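PDB 2J3X: C2 toxin component I from Clostridium botulinum, which probably transfers ADP-ribose from NAD to actin, acting as the enzymatic component of the binary C2 toxin. Local coordinates for residues K52-S57 / N76-V82; T58-S64 / I406-I410; F358-R362 / K415-V419. The protein carries 2 engineered substitutions. All coordinates share one frame; numbering follows the deposited sequence.

Contact 1. Residues K52-S57 / N76-V82; sequences KIDNFS and NQNLFDV. Unlike the reference sequence in segment 76-82: Q77 (reference His).
F56 and N78 meet across the crossing of two helices, the asparagine lying over a face of the ring. N78 CB stands 3.5 Å from the centroid of the F56 ring and 7° off its normal, the geometry of a CH-pi contact centred on the face. The first torsion of F56 explains it: CG lies opposite the backbone N (chi1 -170°), which sends the ring out across the gap between the helices. At the edge of the same ring, in its plane, V82 CG2 approaches F56 CD2 at 3.9 Å. The next ring atom, F56 CE2, reaches the first turn of the other helix and lies 3.4 Å from L79 N.

That amide is already engaged. N76 holds the N-cap position, and its OD1 accepts from L79 N at 2.8 Å, so the ring packs against a helix start whose amide is satisfied by the cap. The amide plane of N76 and the F56 ring are nearly parallel.

Beside the ring, K52 bends at chi2 and chi3, and its NZ donates to N78 OD1 over a rather long 3.3 Å. The acceptor belongs to the same side chain whose CB covers F56. I53 packs alongside: its CD1 lies 4.1 Å from D81 CB, while its CG2 faces the CG2 methyl of V82, which also touches CB of S57. M71 of helix 65-73 adds to the cover of F56, N76 and L79.

The segment axes pass 9.9 Å apart at a signed crossing angle of -89°. Nearly perpendicular packing of two helices, with an aromatic side chain filling the crossing and an asparagine N-cap at its border, characterises this corner of the N-terminal ADP-ribosyltransferase-like region.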
loop_
_atom_site.group_PDB
_atom_site.type_symbol
_atom_site.label_atom_id
_atom_site.label_comp_id
_atom_site.label_asym_id
_atom_site.label_seq_id
_atom_site.Cartn_x
_atom_site.Cartn_y
_atom_site.Cartn_z
ATOM N N LYS A 52 12.908 -8.903 -8.915
ATOM C CA LYS A 52 13.263 -9.477 -7.618
ATOM C C LYS A 52 13.437 -8.385 -6.542
ATOM O O LYS A 52 12.935 -8.504 -5.384
ATOM C CB LYS A 52 14.530 -10.320 -7.767
ATOM C CG LYS A 52 15.010 -10.979 -6.466
ATOM C CD LYS A 52 16.299 -10.381 -5.928
ATOM C CE LYS A 52 17.458 -11.303 -6.243
ATOM N NZ LYS A 52 18.748 -10.560 -6.171
ATOM N N ILE A 53 14.221 -7.361 -6.889
ATOM C CA ILE A 53 14.486 -6.263 -5.961
ATOM C C ILE A 53 13.215 -5.445 -5.681
ATOM O O ILE A 53 12.976 -5.028 -4.523
ATOM C CB ILE A 53 15.630 -5.359 -6.539
ATOM C CG1 ILE A 53 16.990 -6.020 -6.273
ATOM C CG2 ILE A 53 15.639 -3.959 -5.936
ATOM C CD1 ILE A 53 17.346 -6.244 -4.687
ATOM N N ASP A 54 12.379 -5.233 -6.706
ATOM C CA ASP A 54 11.117 -4.511 -6.482
ATOM C C ASP A 54 10.243 -5.284 -5.504
ATOM O O ASP A 54 9.674 -4.710 -4.585
ATOM C CB ASP A 54 10.329 -4.271 -7.812
ATOM C CG ASP A 54 10.835 -3.020 -8.591
ATOM O OD1 ASP A 54 11.474 -2.140 -8.001
ATOM O OD2 ASP A 54 10.541 -2.890 -9.797
ATOM N N ASN A 55 10.125 -6.593 -5.719
ATOM C CA ASN A 55 9.323 -7.418 -4.795
ATOM C C ASN A 55 9.907 -7.414 -3.397
ATOM O O ASN A 55 9.189 -7.315 -2.405
ATOM C CB ASN A 55 9.289 -8.846 -5.336
ATOM C CG ASN A 55 8.342 -9.008 -6.505
ATOM O OD1 ASN A 55 7.478 -8.172 -6.767
ATOM N ND2 ASN A 55 8.465 -10.135 -7.185
ATOM N N PHE A 56 11.224 -7.509 -3.303
ATOM C CA PHE A 56 11.910 -7.469 -2.013
ATOM C C PHE A 56 11.645 -6.113 -1.314
ATOM O O PHE A 56 11.450 -6.057 -0.099
ATOM C CB PHE A 56 13.411 -7.746 -2.203
ATOM C CG PHE A 56 14.156 -7.956 -0.901
ATOM C CD1 PHE A 56 14.125 -9.188 -0.249
ATOM C CD2 PHE A 56 14.797 -6.887 -0.291
ATOM C CE1 PHE A 56 14.796 -9.373 0.982
ATOM C CE2 PHE A 56 15.444 -7.059 0.937
ATOM C CZ PHE A 56 15.464 -8.285 1.570
ATOM N N SER A 57 11.703 -5.021 -2.070
ATOM C CA SER A 57 11.481 -3.691 -1.493
ATOM C C SER A 57 10.070 -3.549 -0.928
ATOM O O SER A 57 9.831 -2.787 0.031
ATOM C CB SER A 57 11.810 -2.560 -2.510
ATOM O OG SER A 57 10.759 -2.405 -3.497
ATOM N N ASN A 76 22.688 -8.896 4.583
ATOM C CA ASN A 76 21.808 -9.261 3.501
ATOM C C ASN A 76 21.967 -8.307 2.317
ATOM O O ASN A 76 21.668 -7.100 2.440
ATOM C CB ASN A 76 20.374 -9.297 4.010
ATOM C CG ASN A 76 19.391 -9.774 2.941
ATOM O OD1 ASN A 76 19.118 -9.054 1.987
ATOM N ND2 ASN A 76 18.946 -11.021 3.046
ATOM N N GLN A 77 22.385 -8.849 1.171
ATOM C CA GLN A 77 22.688 -8.027 0.005
ATOM C C GLN A 77 21.419 -7.507 -0.622
ATOM O O GLN A 77 21.443 -6.400 -1.212
ATOM C CB GLN A 77 23.541 -8.779 -1.043
ATOM C CG GLN A 77 25.030 -9.038 -0.535
ATOM C CD GLN A 77 25.723 -7.794 0.026
ATOM O OE1 GLN A 77 25.853 -6.759 -0.664
ATOM N NE2 GLN A 77 26.178 -7.887 1.297
ATOM N N ASN A 78 20.325 -8.272 -0.544
ATOM C CA ASN A 78 19.055 -7.728 -1.119
ATOM C C ASN A 78 18.681 -6.438 -0.375
ATOM O O ASN A 78 18.349 -5.428 -1.019
ATOM C CB ASN A 78 17.941 -8.747 -1.039
ATOM C CG ASN A 78 18.124 -9.879 -2.043
ATOM O OD1 ASN A 78 18.847 -9.726 -3.020
ATOM N ND2 ASN A 78 17.444 -11.003 -1.810
ATOM N N LEU A 79 18.783 -6.451 0.958
ATOM C CA LEU A 79 18.370 -5.257 1.719
ATOM C C LEU A 79 19.350 -4.120 1.460
ATOM O O LEU A 79 18.941 -2.965 1.291
ATOM C CB LEU A 79 18.260 -5.596 3.218
ATOM C CG LEU A 79 18.005 -4.430 4.143
ATOM C CD1 LEU A 79 16.572 -3.811 3.834
ATOM C CD2 LEU A 79 18.035 -4.936 5.593
ATOM N N PHE A 80 20.649 -4.412 1.506
ATOM C CA PHE A 80 21.643 -3.347 1.212
ATOM C C PHE A 80 21.453 -2.771 -0.179
ATOM O O PHE A 80 21.626 -1.561 -0.369
ATOM C CB PHE A 80 23.071 -3.864 1.312
ATOM C CG PHE A 80 23.489 -4.243 2.728
ATOM C CD1 PHE A 80 22.734 -3.905 3.845
ATOM C CD2 PHE A 80 24.721 -4.864 2.912
ATOM C CE1 PHE A 80 23.173 -4.288 5.171
ATOM C CE2 PHE A 80 25.162 -5.217 4.183
ATOM C CZ PHE A 80 24.413 -4.932 5.293
ATOM N N ASP A 81 21.122 -3.621 -1.142
ATOM C CA ASP A 81 20.897 -3.135 -2.517
ATOM C C ASP A 81 19.689 -2.187 -2.579
ATOM O O ASP A 81 19.766 -1.117 -3.192
ATOM C CB ASP A 81 20.705 -4.299 -3.512
ATOM C CG ASP A 81 22.028 -4.939 -3.916
ATOM O OD1 ASP A 81 23.077 -4.291 -3.719
ATOM O OD2 ASP A 81 21.992 -6.077 -4.436
ATOM N N VAL A 82 18.575 -2.552 -1.939
ATOM C CA VAL A 82 17.414 -1.624 -1.818
ATOM C C VAL A 82 17.855 -0.305 -1.165
ATOM O O VAL A 82 17.504 0.802 -1.658
ATOM C CB VAL A 82 16.227 -2.253 -1.042
ATOM C CG1 VAL A 82 15.146 -1.216 -0.592
ATOM C CG2 VAL A 82 15.603 -3.439 -1.851
#

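Contact 2. Residues T58-S64 / I406-I410; sequences TDILFSS and ITSII
I406 touches T58 and F62 through two methyl groups. Its CG2 lies 3.7 Å from T58 CG2, while CD1 comes to 3.4 Å from F62 CB, the side chains of I406 and F62 crossing at about a right angle. The I406 CG1 branch sits between the backbone N and the carbonyl carbon (chi1 63°), which turns CD1 to the F62 side chain.

At T407 the contact becomes polar. T407 N donates to D59 OD1 at 3.0 Å with a nearly straight N-H...O angle of 164°, but it meets the carboxylate from above its plane. The side chains of D59 and T407 lie side by side and point the same way.

S408 follows with its OG anti to the backbone N (chi1 -175°), a torsion that directs the hydroxyl to the main chain of the other segment, where it donates to F62 O at 2.6 Å. Here strand 397-411 of the mixed sheet of the C-terminal ADP-ribosyltransferase-family region is joined to the N-terminal region, largely by side chains bonding to main-chain groups, while it also pairs with its neighbour, strand 414-426. F144 packs edge-to-face with F62.

I409 N donates to S63 OG at 2.9 Å in a nearly straight bond. The same hydroxyl donates to D59 O, which F62 N reaches from the opposite face of the carbonyl plane, so S63 ties the strand to the main chain at D59. I409 CD1 rests 3.8 Å from D59 CB. Water 1 accepts from S64 N and donates to I409 O, extending the junction by one bridge.

I410 takes part through water 2, which donates to I410 O and lies 2.9 Å from S64 OG, the side chain that also caps A67 N.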
loop_
_atom_site.group_PDB
_atom_site.type_symbol
_atom_site.label_atom_id
_atom_site.label_comp_id
_atom_site.label_asym_id
_atom_site.label_seq_id
_atom_site.Cartn_x
_atom_site.Cartn_y
_atom_site.Cartn_z
ATOM N N THR A 58 9.110 -4.297 -1.505
ATOM C CA THR A 58 7.731 -4.334 -0.953
ATOM C C THR A 58 7.708 -5.210 0.308
ATOM O O THR A 58 7.126 -4.822 1.320
ATOM C CB THR A 58 6.821 -4.923 -2.010
ATOM O OG1 THR A 58 6.767 -3.995 -3.120
ATOM C CG2 THR A 58 5.399 -5.133 -1.471
ATOM N N ASP A 59 8.287 -6.414 0.203
ATOM C CA ASP A 59 8.313 -7.365 1.326
ATOM C C ASP A 59 8.778 -6.750 2.650
ATOM O O ASP A 59 8.169 -6.978 3.709
ATOM C CB ASP A 59 9.283 -8.525 1.012
ATOM C CG ASP A 59 8.858 -9.340 -0.189
ATOM O OD1 ASP A 59 7.700 -9.275 -0.624
ATOM O OD2 ASP A 59 9.762 -10.019 -0.729
ATOM N N ILE A 60 9.860 -5.977 2.588
ATOM C CA ILE A 60 10.425 -5.373 3.807
ATOM C C ILE A 60 9.577 -4.337 4.489
ATOM O O ILE A 60 9.738 -4.151 5.696
ATOM C CB ILE A 60 11.866 -4.865 3.588
ATOM C CG1 ILE A 60 11.845 -3.724 2.551
ATOM C CG2 ILE A 60 12.786 -6.065 3.099
ATOM C CD1 ILE A 60 13.228 -3.277 2.093
ATOM N N LEU A 61 8.630 -3.695 3.755
ATOM C CA LEU A 61 7.707 -2.736 4.406
ATOM C C LEU A 61 6.744 -3.478 5.363
ATOM O O LEU A 61 6.093 -2.879 6.229
ATOM C CB LEU A 61 6.857 -2.025 3.336
ATOM C CG LEU A 61 7.656 -1.329 2.216
ATOM C CD1 LEU A 61 6.540 -0.712 1.250
ATOM C CD2 LEU A 61 8.486 -0.263 2.819
ATOM N N PHE A 62 6.591 -4.806 5.120
ATOM C CA PHE A 62 5.608 -5.656 5.823
ATOM C C PHE A 62 6.320 -6.828 6.520
ATOM O O PHE A 62 5.802 -7.943 6.576
ATOM C CB PHE A 62 4.533 -6.157 4.838
ATOM C CG PHE A 62 3.814 -5.005 4.148
ATOM C CD1 PHE A 62 2.961 -4.142 4.870
ATOM C CD2 PHE A 62 4.140 -4.707 2.806
ATOM C CE1 PHE A 62 2.352 -2.997 4.177
ATOM C CE2 PHE A 62 3.570 -3.580 2.164
ATOM C CZ PHE A 62 2.691 -2.766 2.845
ATOM N N SER A 63 7.543 -6.540 6.994
ATOM C CA SER A 63 8.305 -7.446 7.832
ATOM C C SER A 63 8.661 -6.699 9.108
ATOM O O SER A 63 8.785 -5.452 9.112
ATOM C CB SER A 63 9.574 -7.876 7.104
ATOM O OG SER A 63 9.263 -8.517 5.859
ATOM N N SER A 64 8.798 -7.426 10.221
ATOM C CA SER A 64 9.061 -6.763 11.515
ATOM C C SER A 64 10.443 -6.038 11.538
ATOM O O SER A 64 11.394 -6.474 10.868
ATOM C CB SER A 64 9.036 -7.751 12.698
ATOM O OG SER A 64 10.202 -8.562 12.659
ATOM N N ILE A 406 2.471 -10.691 -1.067
ATOM C CA ILE A 406 3.844 -10.359 -0.762
ATOM C C ILE A 406 4.496 -11.566 -0.150
ATOM O O ILE A 406 3.809 -12.550 0.182
ATOM C CB ILE A 406 3.934 -9.201 0.261
ATOM C CG1 ILE A 406 3.298 -9.602 1.626
ATOM C CG2 ILE A 406 3.270 -7.906 -0.292
ATOM C CD1 ILE A 406 3.741 -8.700 2.792
ATOM N N THR A 407 5.800 -11.482 0.052
ATOM C CA THR A 407 6.465 -12.517 0.810
ATOM C C THR A 407 7.083 -11.845 2.009
ATOM O O THR A 407 8.127 -11.184 1.837
ATOM C CB THR A 407 7.603 -13.141 -0.042
ATOM O OG1 THR A 407 7.086 -13.645 -1.285
ATOM C CG2 THR A 407 8.321 -14.241 0.719
ATOM N N SER A 408 6.517 -12.044 3.217
ATOM C CA SER A 408 7.042 -11.368 4.425
ATOM C C SER A 408 8.239 -12.151 4.981
ATOM O O SER A 408 8.262 -13.399 4.918
ATOM C CB SER A 408 5.986 -11.268 5.499
ATOM O OG SER A 408 6.404 -10.509 6.651
ATOM N N ILE A 409 9.226 -11.427 5.503
ATOM C CA ILE A 409 10.398 -12.085 6.062
ATOM C C ILE A 409 10.227 -12.167 7.545
ATOM O O ILE A 409 10.105 -11.121 8.211
ATOM C CB ILE A 409 11.689 -11.325 5.683
ATOM C CG1 ILE A 409 11.961 -11.496 4.184
ATOM C CG2 ILE A 409 12.847 -11.900 6.472
ATOM C CD1 ILE A 409 11.693 -10.311 3.405
ATOM N N ILE A 410 10.143 -13.395 8.092
ATOM C CA ILE A 410 9.732 -13.570 9.490
ATOM C C ILE A 410 11.000 -13.633 10.313
ATOM O O ILE A 410 11.080 -13.023 11.385
ATOM C CB ILE A 410 8.852 -14.877 9.715
ATOM C CG1 ILE A 410 7.685 -14.957 8.692
ATOM C CG2 ILE A 410 8.337 -14.954 11.122
ATOM C CD1 ILE A 410 6.644 -13.807 8.731
HETATM O O HOH W 1 8.254 -10.186 9.992
HETATM O O HOH W 2 9.149 -11.198 12.365
#

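Contact 3. Residues F358-R362 / K415-V419; sequences FSKRR and KMTQV. Engineered in segment 358-362: R361 (natural residue Ser).
V419 N donates to R362 O at 2.9 Å and 167°, and the amide of Q418 makes the second direct bond, from NE2 to S359 O at 3.0 Å. The latter is almost straight (165°), and S359 O lies in the Q418 amide plane, 6° out of it. Extension beyond CG carries the Q418 amide to the turn, while its OE1 is taken by R300; both ends of this buried carboxamide therefore have partners, which fixes its rotation. Q418 NE2 also makes a weak bond to M416 SD.

The residues from F358 to R361 form a type I beta turn, closed by R361 N to F358 O. It leads into strand 363-369, which runs parallel to strand 414-426 in the five-stranded mixed sheet of the C-terminal ADP-ribosyltransferase-family region. R361, an engineered residue, points away from the strand; its NH1 donates to R300 O, and F358 CD1 lies over its guanidinium.

Farther out, the guanidinium of R362 is covered on one face by M416 SD, offset toward the rim, and R362 CG approaches that sulfur at 3.5 Å. Water 3 sits at the guanidinium edge, in plane, accepting from R362 NE and donating to T417 O at 2.6 Å. Beyond the sulfur, M416 CE reaches K360 CB at 4.0 Å, the two side chains crossing at about a right angle.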
loop_
_atom_site.group_PDB
_atom_site.type_symbol
_atom_site.label_atom_id
_atom_site.label_comp_id
_atom_site.label_asym_id
_atom_site.label_seq_id
_atom_site.Cartn_x
_atom_site.Cartn_y
_atom_site.Cartn_z
ATOM N N PHE A 358 2.643 -10.098 15.924
ATOM C CA PHE A 358 1.662 -10.403 14.869
ATOM C C PHE A 358 2.256 -10.816 13.536
ATOM O O PHE A 358 1.552 -10.963 12.563
ATOM C CB PHE A 358 0.708 -9.234 14.697
ATOM C CG PHE A 358 0.044 -8.839 15.974
ATOM C CD1 PHE A 358 -0.822 -9.712 16.605
ATOM C CD2 PHE A 358 0.301 -7.605 16.538
ATOM C CE1 PHE A 358 -1.432 -9.333 17.804
ATOM C CE2 PHE A 358 -0.292 -7.223 17.721
ATOM C CZ PHE A 358 -1.153 -8.067 18.350
ATOM N N SER A 359 3.541 -11.085 13.510
ATOM C CA SER A 359 4.268 -11.228 12.260
ATOM C C SER A 359 3.911 -12.469 11.452
ATOM O O SER A 359 4.071 -12.490 10.217
ATOM C CB SER A 359 5.765 -11.157 12.548
ATOM O OG SER A 359 6.210 -12.300 13.280
ATOM N N LYS A 360 3.343 -13.478 12.119
ATOM C CA LYS A 360 2.949 -14.693 11.413
ATOM C C LYS A 360 1.488 -14.706 11.013
ATOM O O LYS A 360 0.980 -15.745 10.547
ATOM C CB LYS A 360 3.255 -15.926 12.270
ATOM C CG LYS A 360 4.769 -16.066 12.509
ATOM C CD LYS A 360 5.047 -17.338 13.291
ATOM C CE LYS A 360 6.402 -17.244 13.987
ATOM N NZ LYS A 360 6.652 -18.534 14.700
ATOM N N ARG A 361 0.780 -13.591 11.187
ATOM C CA ARG A 361 -0.598 -13.503 10.692
ATOM C C ARG A 361 -0.546 -13.030 9.240
ATOM O O ARG A 361 0.077 -11.992 8.956
ATOM C CB ARG A 361 -1.384 -12.516 11.538
ATOM C CG ARG A 361 -1.497 -13.010 13.007
ATOM C CD ARG A 361 -2.460 -12.114 13.679
ATOM N NE ARG A 361 -2.647 -12.440 15.088
ATOM C CZ ARG A 361 -3.451 -11.745 15.889
ATOM N NH1 ARG A 361 -4.121 -10.707 15.401
ATOM N NH2 ARG A 361 -3.566 -12.079 17.174
ATOM N N ARG A 362 -1.178 -13.788 8.336
ATOM C CA ARG A 362 -0.990 -13.603 6.862
ATOM C C ARG A 362 -1.875 -12.510 6.261
ATOM O O ARG A 362 -1.665 -12.106 5.104
ATOM C CB ARG A 362 -1.320 -14.954 6.162
ATOM C CG ARG A 362 -0.343 -16.058 6.559
ATOM C CD ARG A 362 -0.890 -17.403 6.070
ATOM N NE ARG A 362 0.085 -18.483 6.324
ATOM C CZ ARG A 362 0.233 -19.118 7.485
ATOM N NH1 ARG A 362 -0.493 -18.817 8.542
ATOM N NH2 ARG A 362 1.117 -20.082 7.568
ATOM N N LYS A 415 10.230 -17.422 5.635
ATOM C CA LYS A 415 9.502 -16.397 4.857
ATOM C C LYS A 415 8.083 -16.903 4.743
ATOM O O LYS A 415 7.858 -18.127 4.852
ATOM C CB LYS A 415 10.065 -16.321 3.439
ATOM C CG LYS A 415 11.509 -15.847 3.328
ATOM C CD LYS A 415 11.833 -15.503 1.895
ATOM C CE LYS A 415 11.952 -16.706 0.979
ATOM N NZ LYS A 415 12.941 -16.358 -0.127
ATOM N N MET A 416 7.104 -16.017 4.538
ATOM C CA MET A 416 5.727 -16.469 4.487
ATOM C C MET A 416 4.981 -15.644 3.418
ATOM O O MET A 416 5.131 -14.410 3.372
ATOM C CB MET A 416 5.094 -16.328 5.889
ATOM C CG MET A 416 3.698 -16.861 5.965
ATOM S SD MET A 416 2.923 -16.599 7.575
ATOM C CE MET A 416 4.344 -16.875 8.561
ATOM N N THR A 417 4.200 -16.311 2.579
ATOM C CA THR A 417 3.329 -15.571 1.653
ATOM C C THR A 417 2.200 -14.976 2.486
ATOM O O THR A 417 1.468 -15.643 3.261
ATOM C CB THR A 417 2.778 -16.459 0.526
ATOM O OG1 THR A 417 3.874 -17.007 -0.214
ATOM C CG2 THR A 417 1.932 -15.655 -0.420
ATOM N N GLN A 418 2.047 -13.677 2.291
ATOM C CA GLN A 418 1.011 -12.925 2.992
ATOM C C GLN A 418 0.330 -11.985 2.017
ATOM O O GLN A 418 0.750 -11.865 0.876
ATOM C CB GLN A 418 1.600 -12.099 4.143
ATOM C CG GLN A 418 2.540 -12.956 5.056
ATOM C CD GLN A 418 2.824 -12.316 6.398
ATOM O OE1 GLN A 418 2.890 -11.091 6.524
ATOM N NE2 GLN A 418 3.079 -13.145 7.413
ATOM N N VAL A 419 -0.751 -11.350 2.467
ATOM C CA VAL A 419 -1.491 -10.463 1.531
ATOM C C VAL A 419 -1.725 -9.148 2.224
ATOM O O VAL A 419 -2.205 -9.110 3.400
ATOM C CB VAL A 419 -2.844 -11.100 1.069
ATOM C CG1 VAL A 419 -2.609 -12.292 0.037
ATOM C CG2 VAL A 419 -3.762 -11.485 2.308
HETATM O O HOH W 3 1.278 -18.187 3.605
#

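Contacts 1 and 2 both draw on helix 47-59, and their centres lie 11 Å apart; they touch where I60 CD1 packs on L79 CD1 at 3.8 Å. Contact 2 continues into contact 3 through the neighbouring strands 397-411 and 414-426, with centres 8 Å apart. Contacts 1 and 3 do not touch: their centres are 18 Å apart. In chain order contact 1 closes before contact 3 opens, while contact 2 spans from residue 58 to residue 410 and alternates with both. The three thus form a path from helices of the N-terminal family region to the sheet of the C-terminal one, contact 2 being the step that joins the two regions.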